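Long-range contacts in serine--tRNA ligase, cytoplasmic (Candida albicans, PDB 3QO8), which catalyses the ATP-dependent attachment of serine to tRNA(Ser), first forming seryl-adenylate and then passing the serine to the acceptor end of the tRNA: residues A[373-378]-A[397-402]; A[218-223]-A[379-384]; A[358-363]-A[415-420]. All blocks are in the same frame, centred on the assembly; numbering follows the deposited sequence.

Interaction 1. Residues A[373-378]-A[397-402]. With SSA (5'-O-(N-(L-seryl)-sulfamoyl)adenosine), chain B.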
loop_
_atom_site.group_PDB
_atom_site.type_symbol
_atom_site.label_atom_id
_atom_site.label_comp_id
_atom_site.label_asym_id
_atom_site.label_seq_id
_atom_site.Cartn_x
_atom_site.Cartn_y
_atom_site.Cartn_z
ATOM N N CYS A 373 1.396 21.936 14.601
ATOM C CA CYS A 373 0.392 22.472 13.687
ATOM C C CYS A 373 -0.717 23.180 14.469
ATOM O O CYS A 373 -1.769 23.514 13.916
ATOM C CB CYS A 373 -0.187 21.338 12.809
ATOM S SG CYS A 373 1.089 20.561 11.726
ATOM N N THR A 374 -0.464 23.416 15.754
ATOM C CA THR A 374 -1.456 23.999 16.660
ATOM C C THR A 374 -2.870 23.487 16.336
ATOM O O THR A 374 -3.074 22.268 16.276
ATOM C CB THR A 374 -1.360 25.561 16.749
ATOM O OG1 THR A 374 -1.630 26.160 15.475
ATOM C CG2 THR A 374 0.031 25.980 17.217
ATOM N N ASP A 375 -3.839 24.377 16.125
ATOM C CA ASP A 375 -5.209 23.917 15.855
ATOM C C ASP A 375 -5.659 24.115 14.413
ATOM O O ASP A 375 -6.852 24.203 14.146
ATOM C CB ASP A 375 -6.211 24.600 16.791
ATOM C CG ASP A 375 -6.142 26.124 16.710
ATOM O OD1 ASP A 375 -5.627 26.652 15.702
ATOM O OD2 ASP A 375 -6.614 26.791 17.654
ATOM N N TYR A 376 -4.709 24.193 13.489
ATOM C CA TYR A 376 -5.014 24.436 12.081
ATOM C C TYR A 376 -5.805 23.262 11.497
ATOM O O TYR A 376 -6.791 23.455 10.788
ATOM C CB TYR A 376 -3.703 24.616 11.314
ATOM C CG TYR A 376 -3.805 25.174 9.907
ATOM C CD1 TYR A 376 -3.878 26.545 9.690
ATOM C CD2 TYR A 376 -3.792 24.331 8.799
ATOM C CE1 TYR A 376 -3.946 27.064 8.411
ATOM C CE2 TYR A 376 -3.861 24.839 7.513
ATOM C CZ TYR A 376 -3.937 26.208 7.327
ATOM O OH TYR A 376 -3.987 26.733 6.058
ATOM N N GLN A 377 -5.369 22.043 11.799
ATOM C CA GLN A 377 -6.038 20.855 11.273
ATOM C C GLN A 377 -7.258 20.487 12.111
ATOM O O GLN A 377 -8.305 20.121 11.576
ATOM C CB GLN A 377 -5.066 19.678 11.202
ATOM C CG GLN A 377 -3.882 19.930 10.274
ATOM C CD GLN A 377 -2.672 19.103 10.659
ATOM O OE1 GLN A 377 -2.298 19.039 11.833
ATOM N NE2 GLN A 377 -2.070 18.442 9.678
ATOM N N SER A 378 -7.122 20.599 13.425
ATOM C CA SER A 378 -8.199 20.225 14.323
ATOM C C SER A 378 -9.429 21.116 14.162
ATOM O O SER A 378 -10.543 20.655 14.352
ATOM C CB SER A 378 -7.710 20.229 15.766
ATOM O OG SER A 378 -7.110 21.462 16.077
ATOM N N TYR A 397 -10.175 24.138 20.142
ATOM C CA TYR A 397 -9.757 22.867 19.568
ATOM C C TYR A 397 -8.445 22.391 20.189
ATOM O O TYR A 397 -7.681 23.189 20.756
ATOM C CB TYR A 397 -9.591 23.014 18.053
ATOM C CG TYR A 397 -10.856 23.442 17.356
ATOM C CD1 TYR A 397 -11.879 22.528 17.128
ATOM C CD2 TYR A 397 -11.046 24.760 16.941
ATOM C CE1 TYR A 397 -13.044 22.901 16.498
ATOM C CE2 TYR A 397 -12.230 25.148 16.307
ATOM C CZ TYR A 397 -13.219 24.207 16.092
ATOM O OH TYR A 397 -14.397 24.534 15.461
ATOM N N VAL A 398 -8.191 21.086 20.097
ATOM C CA VAL A 398 -6.917 20.529 20.527
ATOM C C VAL A 398 -5.823 21.054 19.609
ATOM O O VAL A 398 -6.096 21.588 18.533
ATOM C CB VAL A 398 -6.911 18.985 20.420
ATOM C CG1 VAL A 398 -7.951 18.373 21.347
ATOM C CG2 VAL A 398 -7.164 18.557 18.981
ATOM N N HIS A 399 -4.576 20.902 20.022
ATOM C CA HIS A 399 -3.484 21.131 19.095
ATOM C C HIS A 399 -3.008 19.778 18.604
ATOM O O HIS A 399 -3.018 18.810 19.365
ATOM C CB HIS A 399 -2.333 21.882 19.771
ATOM C CG HIS A 399 -2.571 23.354 19.900
ATOM N ND1 HIS A 399 -1.594 24.231 20.313
ATOM C CD2 HIS A 399 -3.675 24.103 19.666
ATOM C CE1 HIS A 399 -2.084 25.457 20.330
ATOM N NE2 HIS A 399 -3.344 25.408 19.942
ATOM N N CYS A 400 -2.622 19.723 17.330
ATOM C CA CYS A 400 -2.040 18.527 16.732
ATOM C C CYS A 400 -0.580 18.756 16.388
ATOM O O CYS A 400 -0.207 19.795 15.846
ATOM C CB CYS A 400 -2.788 18.123 15.469
ATOM S SG CYS A 400 -4.573 17.945 15.793
ATOM N N LEU A 401 0.228 17.757 16.703
ATOM C CA LEU A 401 1.635 17.764 16.358
ATOM C C LEU A 401 1.939 16.451 15.686
ATOM O O LEU A 401 1.297 15.434 15.971
ATOM C CB LEU A 401 2.483 17.881 17.619
ATOM C CG LEU A 401 2.248 19.101 18.513
ATOM C CD1 LEU A 401 1.363 18.726 19.693
ATOM C CD2 LEU A 401 3.600 19.633 19.011
ATOM N N ASN A 402 2.914 16.461 14.787
ATOM C CA ASN A 402 3.353 15.226 14.174
ATOM C C ASN A 402 4.856 15.269 14.013
ATOM O O ASN A 402 5.437 16.342 13.800
ATOM C CB ASN A 402 2.655 14.997 12.828
ATOM C CG ASN A 402 3.115 15.971 11.750
ATOM O OD1 ASN A 402 4.106 15.723 11.046
ATOM N ND2 ASN A 402 2.392 17.082 11.605
HETATM N N10 SSA B . 4.012 13.354 8.812
HETATM C CA SSA B . 5.237 14.136 8.657
HETATM C CB SSA B . 6.254 13.732 9.724
HETATM O OG SSA B . 6.759 12.407 9.464
HETATM C C9 SSA B . 5.818 13.932 7.287
HETATM O O9 SSA B . 5.346 13.115 6.505
HETATM N N8 SSA B . 6.873 14.682 6.984
HETATM S S1 SSA B . 7.808 14.401 5.713
HETATM O O1S SSA B . 7.165 14.691 4.463
HETATM O O2S SSA B . 8.991 15.185 5.845
HETATM O "O5'" SSA B . 8.252 12.926 5.719
HETATM C "C5'" SSA B . 8.844 12.345 6.868
HETATM C "C4'" SSA B . 10.102 11.574 6.456
HETATM O "O4'" SSA B . 9.837 10.529 5.513
HETATM C "C3'" SSA B . 11.147 12.428 5.774
HETATM O "O3'" SSA B . 11.865 13.197 6.750
HETATM C "C2'" SSA B . 11.994 11.359 5.094
HETATM O "O2'" SSA B . 12.883 10.743 6.046
HETATM C "C1'" SSA B . 10.963 10.312 4.673
HETATM N N9 SSA B . 10.573 10.514 3.262
HETATM C C8 SSA B . 9.863 11.536 2.758
HETATM N N7 SSA B . 9.735 11.357 1.426
HETATM C C5 SSA B . 10.366 10.210 1.112
HETATM C C6 SSA B . 10.553 9.523 -0.072
HETATM N N6 SSA B . 10.038 10.030 -1.213
HETATM N N1 SSA B . 11.247 8.361 -0.063
HETATM C C2 SSA B . 11.750 7.877 1.079
HETATM N N3 SSA B . 11.574 8.516 2.243
HETATM C C4 SSA B . 10.898 9.687 2.273
HETATM O O HOH W 1 -8.173 26.201 19.686
HETATM O O HOH W 2 -0.106 17.257 13.026
#

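Interaction 2. Residues A[218-223]-A[379-384]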
loop_
_atom_site.group_PDB
_atom_site.type_symbol
_atom_site.label_atom_id
_atom_site.label_comp_id
_atom_site.label_asym_id
_atom_site.label_seq_id
_atom_site.Cartn_x
_atom_site.Cartn_y
_atom_site.Cartn_z
ATOM N N MET A 218 -9.495 13.396 3.102
ATOM C CA MET A 218 -8.122 13.780 2.783
ATOM C C MET A 218 -8.052 15.296 2.595
ATOM O O MET A 218 -7.131 15.965 3.075
ATOM C CB MET A 218 -7.630 13.045 1.525
ATOM C CG MET A 218 -6.225 13.453 1.068
ATOM S SD MET A 218 -4.909 13.045 2.245
ATOM C CE MET A 218 -4.636 11.325 1.793
ATOM N N ALA A 219 -9.055 15.836 1.917
ATOM C CA ALA A 219 -9.101 17.265 1.630
ATOM C C ALA A 219 -9.116 18.107 2.908
ATOM O O ALA A 219 -8.740 19.274 2.886
ATOM C CB ALA A 219 -10.305 17.587 0.748
ATOM N N LYS A 220 -9.523 17.519 4.031
ATOM C CA LYS A 220 -9.555 18.281 5.281
ATOM C C LYS A 220 -8.204 18.315 6.001
ATOM O O LYS A 220 -8.010 19.082 6.949
ATOM C CB LYS A 220 -10.640 17.762 6.225
ATOM C CG LYS A 220 -12.073 17.954 5.719
ATOM C CD LYS A 220 -13.066 17.806 6.865
ATOM C CE LYS A 220 -14.511 17.772 6.388
ATOM N NZ LYS A 220 -15.036 16.376 6.312
ATOM N N THR A 221 -7.258 17.501 5.561
ATOM C CA THR A 221 -5.985 17.481 6.263
ATOM C C THR A 221 -4.763 17.749 5.379
ATOM O O THR A 221 -3.711 18.136 5.883
ATOM C CB THR A 221 -5.813 16.191 7.096
ATOM O OG1 THR A 221 -4.669 16.318 7.961
ATOM C CG2 THR A 221 -5.691 14.962 6.193
ATOM N N ALA A 222 -4.911 17.571 4.069
ATOM C CA ALA A 222 -3.826 17.846 3.127
ATOM C C ALA A 222 -4.051 19.170 2.396
ATOM O O ALA A 222 -5.192 19.536 2.094
ATOM C CB ALA A 222 -3.693 16.707 2.123
ATOM N N GLN A 223 -2.967 19.886 2.106
ATOM C CA GLN A 223 -3.075 21.139 1.357
ATOM C C GLN A 223 -3.113 20.865 -0.145
ATOM O O GLN A 223 -2.679 19.805 -0.597
ATOM C CB GLN A 223 -1.951 22.129 1.728
ATOM C CG GLN A 223 -0.519 21.670 1.428
ATOM C CD GLN A 223 0.544 22.681 1.913
ATOM O OE1 GLN A 223 0.798 22.805 3.112
ATOM N NE2 GLN A 223 1.161 23.399 0.974
ATOM N N ARG A 379 -9.233 22.390 13.812
ATOM C CA ARG A 379 -10.374 23.250 13.494
ATOM C C ARG A 379 -11.112 22.673 12.292
ATOM O O ARG A 379 -12.332 22.580 12.281
ATOM C CB ARG A 379 -9.930 24.703 13.217
ATOM C CG ARG A 379 -11.083 25.642 12.839
ATOM C CD ARG A 379 -10.641 27.132 12.799
ATOM N NE ARG A 379 -10.307 27.629 14.132
ATOM C CZ ARG A 379 -9.073 27.695 14.620
ATOM N NH1 ARG A 379 -8.031 27.323 13.879
ATOM N NH2 ARG A 379 -8.875 28.143 15.849
ATOM N N ASN A 380 -10.364 22.261 11.276
ATOM C CA ASN A 380 -10.987 21.725 10.070
ATOM C C ASN A 380 -11.679 20.382 10.330
ATOM O O ASN A 380 -12.751 20.107 9.791
ATOM C CB ASN A 380 -9.957 21.603 8.946
ATOM C CG ASN A 380 -10.588 21.644 7.573
ATOM O OD1 ASN A 380 -11.729 22.074 7.416
ATOM N ND2 ASN A 380 -9.847 21.202 6.567
ATOM N N LEU A 381 -11.073 19.570 11.187
ATOM C CA LEU A 381 -11.585 18.234 11.501
ATOM C C LEU A 381 -12.549 18.244 12.691
ATOM O O LEU A 381 -13.097 17.204 13.068
ATOM C CB LEU A 381 -10.404 17.305 11.773
ATOM C CG LEU A 381 -9.554 17.020 10.530
ATOM C CD1 LEU A 381 -8.135 16.573 10.911
ATOM C CD2 LEU A 381 -10.244 15.975 9.647
ATOM N N GLU A 382 -12.747 19.426 13.269
ATOM C CA GLU A 382 -13.624 19.604 14.428
ATOM C C GLU A 382 -13.255 18.678 15.580
ATOM O O GLU A 382 -14.065 17.851 16.018
ATOM C CB GLU A 382 -15.096 19.419 14.037
ATOM C CG GLU A 382 -15.587 20.400 12.981
ATOM C CD GLU A 382 -15.747 21.818 13.506
ATOM O OE1 GLU A 382 -15.652 22.021 14.734
ATOM O OE2 GLU A 382 -15.977 22.733 12.687
ATOM N N ILE A 383 -12.027 18.816 16.068
ATOM C CA ILE A 383 -11.578 18.052 17.223
ATOM C C ILE A 383 -11.490 18.989 18.421
ATOM O O ILE A 383 -10.495 19.687 18.615
ATOM C CB ILE A 383 -10.229 17.364 16.970
ATOM C CG1 ILE A 383 -10.282 16.573 15.662
ATOM C CG2 ILE A 383 -9.861 16.459 18.156
ATOM C CD1 ILE A 383 -8.932 15.933 15.272
ATOM N N ARG A 384 -12.555 19.016 19.215
ATOM C CA ARG A 384 -12.693 20.024 20.256
ATOM C C ARG A 384 -11.962 19.672 21.544
ATOM O O ARG A 384 -11.766 18.500 21.875
ATOM C CB ARG A 384 -14.174 20.324 20.544
ATOM C CG ARG A 384 -14.920 20.847 19.334
ATOM C CD ARG A 384 -16.356 21.235 19.665
ATOM N NE ARG A 384 -16.415 22.319 20.641
ATOM C CZ ARG A 384 -17.514 23.017 20.913
ATOM N NH1 ARG A 384 -18.650 22.749 20.272
ATOM N NH2 ARG A 384 -17.478 23.981 21.824
#

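Interaction 3. Residues A[358-363]-A[415-420]. With SSA (5'-O-(N-(L-seryl)-sulfamoyl)adenosine), chain D.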
loop_
_atom_site.group_PDB
_atom_site.type_symbol
_atom_site.label_atom_id
_atom_site.label_comp_id
_atom_site.label_asym_id
_atom_site.label_seq_id
_atom_site.Cartn_x
_atom_site.Cartn_y
_atom_site.Cartn_z
ATOM N N PHE A 358 25.404 11.466 6.632
ATOM C CA PHE A 358 25.695 10.405 5.683
ATOM C C PHE A 358 27.178 10.540 5.294
ATOM O O PHE A 358 27.539 11.423 4.512
ATOM C CB PHE A 358 24.792 10.542 4.442
ATOM C CG PHE A 358 23.388 9.979 4.621
ATOM C CD1 PHE A 358 22.501 10.532 5.542
ATOM C CD2 PHE A 358 22.957 8.911 3.848
ATOM C CE1 PHE A 358 21.204 10.015 5.699
ATOM C CE2 PHE A 358 21.678 8.384 3.996
ATOM C CZ PHE A 358 20.792 8.934 4.932
ATOM N N PRO A 359 28.044 9.674 5.845
ATOM C CA PRO A 359 29.483 9.941 5.686
ATOM C C PRO A 359 30.010 9.742 4.268
ATOM O O PRO A 359 31.017 10.357 3.942
ATOM C CB PRO A 359 30.143 8.964 6.660
ATOM C CG PRO A 359 29.135 7.837 6.803
ATOM C CD PRO A 359 27.783 8.507 6.712
ATOM N N PHE A 360 29.369 8.917 3.439
ATOM C CA PHE A 360 29.854 8.787 2.077
ATOM C C PHE A 360 29.522 10.063 1.320
ATOM O O PHE A 360 30.353 10.609 0.617
ATOM C CB PHE A 360 29.250 7.593 1.326
ATOM C CG PHE A 360 29.647 7.560 -0.128
ATOM C CD1 PHE A 360 30.851 6.997 -0.513
ATOM C CD2 PHE A 360 28.849 8.149 -1.096
ATOM C CE1 PHE A 360 31.243 6.995 -1.856
ATOM C CE2 PHE A 360 29.229 8.152 -2.437
ATOM C CZ PHE A 360 30.437 7.571 -2.814
ATOM N N GLN A 361 28.284 10.511 1.468
ATOM C CA GLN A 361 27.799 11.728 0.835
ATOM C C GLN A 361 28.551 12.910 1.423
ATOM O O GLN A 361 28.686 13.954 0.799
ATOM C CB GLN A 361 26.301 11.878 1.133
ATOM C CG GLN A 361 25.492 10.564 0.995
ATOM C CD GLN A 361 25.208 10.213 -0.458
ATOM O OE1 GLN A 361 24.936 11.097 -1.273
ATOM N NE2 GLN A 361 25.291 8.923 -0.795
ATOM N N GLN A 362 29.032 12.719 2.646
ATOM C CA GLN A 362 29.602 13.784 3.453
ATOM C C GLN A 362 28.623 14.960 3.585
ATOM O O GLN A 362 29.000 16.109 3.420
ATOM C CB GLN A 362 30.956 14.241 2.885
ATOM C CG GLN A 362 32.002 13.120 2.787
ATOM C CD GLN A 362 33.242 13.542 2.009
ATOM O OE1 GLN A 362 34.050 14.341 2.493
ATOM N NE2 GLN A 362 33.394 13.011 0.796
ATOM N N GLU A 363 27.365 14.656 3.892
ATOM C CA GLU A 363 26.341 15.678 4.068
ATOM C C GLU A 363 25.349 15.212 5.113
ATOM O O GLU A 363 25.109 14.016 5.255
ATOM C CB GLU A 363 25.556 15.873 2.778
ATOM C CG GLU A 363 26.361 16.348 1.600
ATOM C CD GLU A 363 25.526 16.406 0.338
ATOM O OE1 GLU A 363 24.282 16.349 0.453
ATOM O OE2 GLU A 363 26.112 16.503 -0.765
ATOM N N ILE A 415 22.047 4.005 8.166
ATOM C CA ILE A 415 22.705 2.881 8.808
ATOM C C ILE A 415 23.762 2.268 7.896
ATOM O O ILE A 415 24.895 2.013 8.318
ATOM C CB ILE A 415 21.666 1.803 9.219
ATOM C CG1 ILE A 415 20.830 2.329 10.402
ATOM C CG2 ILE A 415 22.371 0.484 9.566
ATOM C CD1 ILE A 415 19.611 1.509 10.725
ATOM N N LEU A 416 23.385 2.007 6.652
ATOM C CA LEU A 416 24.317 1.398 5.703
ATOM C C LEU A 416 25.615 2.196 5.609
ATOM O O LEU A 416 26.710 1.621 5.639
ATOM C CB LEU A 416 23.688 1.282 4.322
ATOM C CG LEU A 416 22.483 0.325 4.230
ATOM C CD1 LEU A 416 21.849 0.382 2.859
ATOM C CD2 LEU A 416 22.885 -1.100 4.562
ATOM N N GLU A 417 25.522 3.516 5.474
ATOM C CA GLU A 417 26.765 4.274 5.294
ATOM C C GLU A 417 27.570 4.314 6.587
ATOM O O GLU A 417 28.798 4.286 6.556
ATOM C CB GLU A 417 26.521 5.680 4.727
ATOM C CG GLU A 417 25.902 5.654 3.331
ATOM C CD GLU A 417 26.007 6.977 2.590
ATOM O OE1 GLU A 417 26.566 7.949 3.146
ATOM O OE2 GLU A 417 25.537 7.034 1.436
ATOM N N ASN A 418 26.883 4.332 7.726
ATOM C CA ASN A 418 27.575 4.453 9.015
ATOM C C ASN A 418 28.010 3.134 9.672
ATOM O O ASN A 418 28.765 3.141 10.637
ATOM C CB ASN A 418 26.736 5.280 9.996
ATOM C CG ASN A 418 26.821 6.771 9.712
ATOM O OD1 ASN A 418 27.884 7.371 9.864
ATOM N ND2 ASN A 418 25.697 7.379 9.303
ATOM N N TYR A 419 27.528 2.009 9.156
ATOM C CA TYR A 419 27.823 0.717 9.773
ATOM C C TYR A 419 28.610 -0.177 8.834
ATOM O O TYR A 419 28.856 -1.336 9.141
ATOM C CB TYR A 419 26.545 0.019 10.274
ATOM C CG TYR A 419 26.114 0.488 11.649
ATOM C CD1 TYR A 419 25.420 1.683 11.813
ATOM C CD2 TYR A 419 26.410 -0.259 12.783
ATOM C CE1 TYR A 419 25.031 2.127 13.077
ATOM C CE2 TYR A 419 26.024 0.176 14.058
ATOM C CZ TYR A 419 25.336 1.374 14.191
ATOM O OH TYR A 419 24.948 1.819 15.443
ATOM N N GLN A 420 29.022 0.378 7.700
ATOM C CA GLN A 420 29.812 -0.370 6.738
ATOM C C GLN A 420 31.227 -0.558 7.256
ATOM O O GLN A 420 31.730 0.243 8.043
ATOM C CB GLN A 420 29.858 0.349 5.377
ATOM C CG GLN A 420 30.736 1.598 5.337
ATOM C CD GLN A 420 30.689 2.288 3.979
ATOM O OE1 GLN A 420 31.243 1.785 3.000
ATOM N NE2 GLN A 420 30.004 3.427 3.909
HETATM N N10 SSA D . 27.142 4.745 25.182
HETATM C CA SSA D . 27.335 3.433 24.593
HETATM C CB SSA D . 26.097 2.584 24.865
HETATM O OG SSA D . 26.223 1.307 24.229
HETATM C C9 SSA D . 27.554 3.573 23.111
HETATM O O9 SSA D . 27.787 2.593 22.422
HETATM N N8 SSA D . 27.471 4.804 22.609
HETATM S S1 SSA D . 27.509 5.063 21.024
HETATM O O1S SSA D . 27.092 6.413 20.764
HETATM O O2S SSA D . 28.843 4.848 20.529
HETATM O "O5'" SSA D . 26.558 4.069 20.334
HETATM C "C5'" SSA D . 25.154 4.305 20.259
HETATM C "C4'" SSA D . 24.471 2.986 19.913
HETATM O "O4'" SSA D . 24.694 2.634 18.544
HETATM C "C3'" SSA D . 25.028 1.836 20.736
HETATM O "O3'" SSA D . 24.196 1.567 21.869
HETATM C "C2'" SSA D . 25.033 0.652 19.796
HETATM O "O2'" SSA D . 23.836 -0.104 19.956
HETATM C "C1'" SSA D . 25.046 1.255 18.404
HETATM N N9 SSA D . 26.422 1.101 17.877
HETATM C C8 SSA D . 27.363 2.057 17.770
HETATM N N7 SSA D . 28.484 1.497 17.254
HETATM C C5 SSA D . 28.236 0.185 17.045
HETATM C C6 SSA D . 28.985 -0.870 16.541
HETATM N N6 SSA D . 30.268 -0.689 16.132
HETATM N N1 SSA D . 28.416 -2.095 16.467
HETATM C C2 SSA D . 27.150 -2.298 16.860
HETATM N N3 SSA D . 26.406 -1.297 17.346
HETATM C C4 SSA D . 26.932 -0.053 17.448
#

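Interaction 1. Residues A[373-378]-A[397-402]
With CG of His-399 anti to its carbonyl carbon (chi1 -79°), the imidazole lies alongside Thr-374, and OG of Ser-378, set between its own backbone N and carbonyl carbon (chi1 53°), meets the backbone of Val-398. Thr-374 CB sits 3.7 Å from the centroid of the His-399 ring and nearly on its normal, a CH-pi contact over the face; ND1 of the same ring bonds to Ser-312. The backbones join through two hydrogen bonds, Cys-373 N to Cys-400 O (3.0 Å) and Cys-400 N to Thr-374 O (2.8 Å). Ser-378 OG donates to Val-398 O over 2.7 Å, tying helix 376-381 to the residues before strand 399-404. One water links Asp-375 OD2 to Tyr-397 N, while Asp-375 OD1 forms a salt bridge with Arg-379; another water bridges Gln-377 OE1 and Asn-402 ND2. Gln-377 NE2 bonds to Glu-248, whose other oxygen is hydrogen-bonded to the bound seryl-sulfamoyl adenosine, and Asn-402 OD1 lies 3.1 Å from CA of that ligand. A type II' turn, Cys-373 to Tyr-376, leads the chain into the helix out of strand 363-372, which runs antiparallel to strand 399-404 in the central sheet of the class II synthetase catalytic core.

Interaction 2. Residues A[218-223]-A[379-384]
Lys-220 and Asn-380 meet where the loop between helices 215-218 and 224-229 passes the C-terminal end of helix 376-381, a helix that finishes in a Schellman motif with Glu-382 at positive phi. The contact is small, burying 206 Å² in all, and lies at the surface of the catalytic part of the synthetase.

Its polar component is one side-chain-to-backbone hydrogen bond, from Asn-380 ND2 to Lys-220 O at 2.8 Å. CG of Asn-380 is anti to the backbone N (chi1 -155°), which puts this amide carbon on the side of the loop. The bond is bent: the angle at the hydrogen is 138°, and the donor approaches the carbonyl from the side, with Lys-220 O itself tilted from the amide plane.

The remaining contacts are van der Waals packing. The side chains of Lys-220 and Asn-380 cross at about a right angle, and Lys-220 CB lies 3.5 Å from Asn-380 ND2. Further along the lysine, CD passes 3.7 Å from Asn-380 O, while the amino end leads away from the helix. Leu-381 adds the apolar part through its two methyl branches, CD2 against Lys-220 CB and CD1 more loosely toward CB of Thr-221.

Behind this surface, helix 248-252 backs both partners: Thr-221 OG1 is hydrogen-bonded to Ser-252 OG, and the leucine side chain packs on the same serine. The loop is itself folded tightly, as Met-218 O accepts from both Thr-221 N and Ala-222 N, each 2.9 Å away.

Interaction 3. Residues A[358-363]-A[415-420]
A single carboxylate, that of Glu-417, reaches from helix 408-419 into the turn 358-363 and is gripped there through both oxygens by two different kinds of donor. OE1 accepts from the backbone N of Phe-360 at 3.0 Å, the donor standing well above the carboxylate plane. OE2 takes the side-chain amide of Gln-361, with NE2 2.9 Å away on the syn lone pair; this bond is nearly straight (166°), and amide and carboxylate are close to coplanar. OE2 also accepts from His-154 N, at the start of helix 154-160.

The glutamate chain is extended beyond CG, which carries its head group across to the turn, whereas the Gln-361 chain is bent at chi2 (-78°), which sets its CD 3.7 Å from Glu-417 OE2. Carbon atoms close in on the head group as well. Phe-360 CB touches OE1 at 3.3 Å, and the Phe-358 ring, turned 78° from the carboxylate, presents its edge. The ring of Pro-359 packs on the helix, its CD 3.7 Å from Glu-417 CB and its CG 3.3 Å from Asn-418 OD1. That oxygen is also bonded to Ala-144 N, while the ND2 of Asn-418 bonds to the carbonyls of Trp-357 and Cys-414.

The turn joins antiparallel strands 350-358 and 363-372, with Gln-362 and Glu-363 both opposite Phe-358 in a G1 beta bulge. Tyr-419, one residue beyond Asn-418, borders a bound seryl-sulfamoyl adenosine. Glu-417 is buried, and three N-H donors meet its carboxylate with no cationic partner among them; such neutral donors would be expected to spread and stabilise a negative charge, consistent with an ionised glutamate that clamps the hairpin to the helix.

Interactions 1 and 2 share helix 376-381 and form one continuous region, their centres 9 Å apart: Ser-378 O lies 2.9 Å from Ile-383 N, a probable hydrogen bond, and Tyr-397 CD1 packs 3.5 Å from Ile-383 O. Interaction 1 reaches the catalytic site directly through Asn-402, which contacts the seryl-sulfamoyl adenosine there and whose side chain is about 8 Å from a bound magnesium ion. Interaction 2 stands further back, with the Thr-221 side chain about 9 Å from a seryl-sulfamoyl adenosine. Interaction 3 is separate, its centre 35 Å from that of interaction 1, and borders another molecule of the ligand at Tyr-419. Strand 363-372 nonetheless connects the two, running from the turn of interaction 3 toward Cys-373.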